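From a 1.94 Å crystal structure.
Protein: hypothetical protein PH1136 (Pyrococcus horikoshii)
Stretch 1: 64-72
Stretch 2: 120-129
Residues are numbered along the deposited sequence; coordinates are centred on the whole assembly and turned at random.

Stretch 1 (64-72) NEPTVVLGK
Stretch 2 (120-129) YCYVLEKHVL

Two antiparallel strands can absorb an extra residue without losing their ladder, and the pairing of 64-72 with 120-129 in PH1136 illustrates how. The strand directions differ by 143°, and the axes approach to 4.6 Å.

Asn 64 leaves a preceding helix with positive phi. A type I turn then runs from Glu 65 to Val 68, closed by Val 68 N to Glu 65 O at 3.0 Å; from it Glu 65 CG reaches Val 123 CG1 at 3.4 Å. Thr 67 (-86/11, chi1 p) points toward the loop that follows the partner strand: its OG1 donates to Leu 124 O at 2.6 Å. A water extends this link, donating to Thr 67 O (3.0 Å) and accepting from Val 128 N (2.9 Å).

Val 68 (chi1 p) lies on the same sheet face as Leu 70 and Cys 121, its CG2 in van der Waals contact with Cys 121 CB at 3.9 Å. Val 69 (-143/158, chi1 p) forms a hydrogen-bonded pair with Tyr 122, CA-CA 5.4 Å: Val 69 N to Tyr 122 O and Tyr 122 N to Val 69 O are both 3.0 Å. On the other face, Val 69 CG1 makes apolar contact with Leu 124 CD1 at 3.8 Å. Leu 70 (chi1 t, chi2 p) opposes Cys 121, with CD1 4.2 Å from SG.

Here the register slips by one. Gly 71 (-97/-41) forms the bulge, so Tyr 120 O accepts from Gly 71 N at 2.9 Å and, weakly, from Lys 72 N at 3.4 Å. An ideal CB on Gly 71 would clash with Tyr 122 CE2, 2.7 Å away. Lys 72 (-152/155) makes the other hydrogen-bonded pair, with Tyr 120 (CA-CA 5.1 Å), its O accepting from Tyr 120 N at 2.8 Å. Its side chain (t, t, p, t) crosses the electron-rich face of the Tyr 120 ring (chi1 m): CE lies 3.4 Å from the centroid, a CH-pi contact, and the NZ ammonium 3.8 Å, a cation-pi interaction.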

# COMPACT_ATOMS: atom_id res chain seq x y z
N ASN A 64 9.44 0.13 -5.84
CA ASN A 64 10.55 0.83 -5.21
C ASN A 64 11.53 1.49 -6.17
O ASN A 64 12.74 1.30 -6.07
CB ASN A 64 11.30 -0.14 -4.29
CG ASN A 64 12.25 0.56 -3.34
OD1 ASN A 64 11.98 1.67 -2.88
ND2 ASN A 64 13.38 -0.09 -3.02
N GLU A 65 10.99 2.27 -7.09
CA GLU A 65 11.78 3.00 -8.07
C GLU A 65 11.44 4.45 -7.73
O GLU A 65 10.28 4.77 -7.52
CB GLU A 65 11.30 2.63 -9.46
CG GLU A 65 12.38 2.62 -10.48
CD GLU A 65 13.03 1.26 -10.61
OE1 GLU A 65 12.46 0.40 -11.32
OE2 GLU A 65 14.10 1.06 -9.99
N PRO A 66 12.44 5.35 -7.68
CA PRO A 66 12.19 6.76 -7.35
C PRO A 66 10.96 7.45 -7.96
O PRO A 66 10.15 8.06 -7.25
CB PRO A 66 13.48 7.45 -7.78
CG PRO A 66 14.53 6.38 -7.48
CD PRO A 66 13.86 5.12 -7.99
N THR A 67 10.83 7.34 -9.28
CA THR A 67 9.74 7.95 -10.02
C THR A 67 8.44 7.14 -10.13
O THR A 67 7.55 7.51 -10.91
CB THR A 67 10.20 8.26 -11.46
OG1 THR A 67 10.56 7.04 -12.11
CG2 THR A 67 11.39 9.21 -11.45
N VAL A 68 8.29 6.05 -9.37
CA VAL A 68 7.07 5.24 -9.51
C VAL A 68 5.81 6.03 -9.12
O VAL A 68 5.84 6.87 -8.21
CB VAL A 68 7.17 3.93 -8.68
CG1 VAL A 68 7.20 4.25 -7.19
CG2 VAL A 68 5.98 2.99 -9.03
N VAL A 69 4.71 5.80 -9.83
CA VAL A 69 3.45 6.47 -9.53
C VAL A 69 2.29 5.50 -9.76
O VAL A 69 2.41 4.52 -10.48
CB VAL A 69 3.24 7.75 -10.40
CG1 VAL A 69 3.04 7.38 -11.87
CG2 VAL A 69 2.04 8.51 -9.90
N LEU A 70 1.15 5.75 -9.13
CA LEU A 70 0.03 4.83 -9.34
C LEU A 70 -0.87 5.39 -10.46
O LEU A 70 -1.33 6.54 -10.38
CB LEU A 70 -0.77 4.64 -8.05
CG LEU A 70 -1.99 3.72 -8.17
CD1 LEU A 70 -1.54 2.31 -8.64
CD2 LEU A 70 -2.71 3.64 -6.78
N GLY A 71 -1.11 4.58 -11.48
CA GLY A 71 -1.93 5.06 -12.59
C GLY A 71 -3.38 4.63 -12.50
O GLY A 71 -4.31 5.41 -12.78
N LYS A 72 -3.58 3.39 -12.09
CA LYS A 72 -4.91 2.82 -11.99
C LYS A 72 -4.94 1.75 -10.92
O LYS A 72 -3.91 1.13 -10.62
CB LYS A 72 -5.28 2.21 -13.35
CG LYS A 72 -6.64 1.58 -13.41
CD LYS A 72 -6.85 0.94 -14.79
CE LYS A 72 -6.01 -0.32 -14.94
NZ LYS A 72 -6.60 -1.26 -15.94
N TYR A 120 -1.82 -0.76 -10.92
CA TYR A 120 -1.08 -0.58 -12.17
C TYR A 120 -0.18 0.63 -11.97
O TYR A 120 -0.64 1.78 -11.95
CB TYR A 120 -2.05 -0.37 -13.35
CG TYR A 120 -3.04 -1.51 -13.49
CD1 TYR A 120 -4.01 -1.73 -12.52
CD2 TYR A 120 -2.98 -2.39 -14.58
CE1 TYR A 120 -4.90 -2.80 -12.61
CE2 TYR A 120 -3.86 -3.46 -14.68
CZ TYR A 120 -4.82 -3.65 -13.70
OH TYR A 120 -5.70 -4.70 -13.77
N CYS A 121 1.11 0.33 -11.81
CA CYS A 121 2.14 1.31 -11.52
C CYS A 121 3.06 1.62 -12.71
O CYS A 121 3.35 0.74 -13.54
CB CYS A 121 2.99 0.79 -10.34
SG CYS A 121 2.00 0.01 -8.99
N TYR A 122 3.53 2.87 -12.76
CA TYR A 122 4.40 3.32 -13.84
C TYR A 122 5.67 3.95 -13.33
O TYR A 122 5.63 4.85 -12.50
CB TYR A 122 3.67 4.36 -14.70
CG TYR A 122 2.53 3.78 -15.47
CD1 TYR A 122 2.74 3.16 -16.71
CD2 TYR A 122 1.23 3.83 -14.97
CE1 TYR A 122 1.68 2.59 -17.42
CE2 TYR A 122 0.17 3.27 -15.66
CZ TYR A 122 0.40 2.65 -16.88
OH TYR A 122 -0.65 2.06 -17.54
N VAL A 123 6.80 3.50 -13.86
CA VAL A 123 8.07 4.08 -13.51
C VAL A 123 8.32 5.10 -14.62
O VAL A 123 8.48 4.74 -15.79
CB VAL A 123 9.16 3.00 -13.49
CG1 VAL A 123 10.51 3.63 -13.18
CG2 VAL A 123 8.81 1.94 -12.44
N LEU A 124 8.33 6.37 -14.24
CA LEU A 124 8.49 7.47 -15.20
C LEU A 124 9.94 7.87 -15.43
O LEU A 124 10.81 7.62 -14.60
CB LEU A 124 7.71 8.69 -14.70
CG LEU A 124 6.29 8.39 -14.18
CD1 LEU A 124 5.66 9.63 -13.55
CD2 LEU A 124 5.43 7.88 -15.31
N GLU A 125 10.19 8.49 -16.59
CA GLU A 125 11.53 8.95 -16.94
C GLU A 125 11.93 10.00 -15.90
O GLU A 125 13.07 10.05 -15.44
CB GLU A 125 11.53 9.59 -18.34
CG GLU A 125 12.89 10.17 -18.76
CD GLU A 125 13.80 9.13 -19.41
OE1 GLU A 125 13.91 9.15 -20.65
OE2 GLU A 125 14.38 8.30 -18.68
N LYS A 126 10.96 10.84 -15.55
CA LYS A 126 11.19 11.88 -14.56
C LYS A 126 10.08 11.82 -13.52
O LYS A 126 9.07 11.13 -13.71
CB LYS A 126 11.20 13.26 -15.21
CG LYS A 126 11.44 14.40 -14.21
CD LYS A 126 12.57 14.05 -13.24
CE LYS A 126 12.84 15.17 -12.25
NZ LYS A 126 11.63 15.56 -11.48
N HIS A 127 10.27 12.55 -12.43
CA HIS A 127 9.30 12.59 -11.35
C HIS A 127 8.01 13.17 -11.90
O HIS A 127 8.02 14.12 -12.68
CB HIS A 127 9.85 13.46 -10.21
CG HIS A 127 8.98 13.48 -9.00
ND1 HIS A 127 7.88 14.30 -8.89
CD2 HIS A 127 9.05 12.79 -7.84
CE1 HIS A 127 7.31 14.11 -7.71
NE2 HIS A 127 8.01 13.20 -7.05
N VAL A 128 6.90 12.59 -11.47
CA VAL A 128 5.58 12.99 -11.92
C VAL A 128 5.26 14.47 -11.86
O VAL A 128 4.44 14.95 -12.65
CB VAL A 128 4.49 12.20 -11.16
CG1 VAL A 128 4.33 12.76 -9.74
CG2 VAL A 128 3.20 12.22 -11.94
N LEU A 129 5.87 15.20 -10.94
CA LEU A 129 5.62 16.63 -10.85
C LEU A 129 6.62 17.42 -11.71
O LEU A 129 6.85 18.61 -11.48
CB LEU A 129 5.69 17.11 -9.39
CG LEU A 129 4.52 16.66 -8.50
CD1 LEU A 129 4.73 17.14 -7.08
CD2 LEU A 129 3.21 17.22 -9.05
O HOH W 1 7.07 10.26 -9.76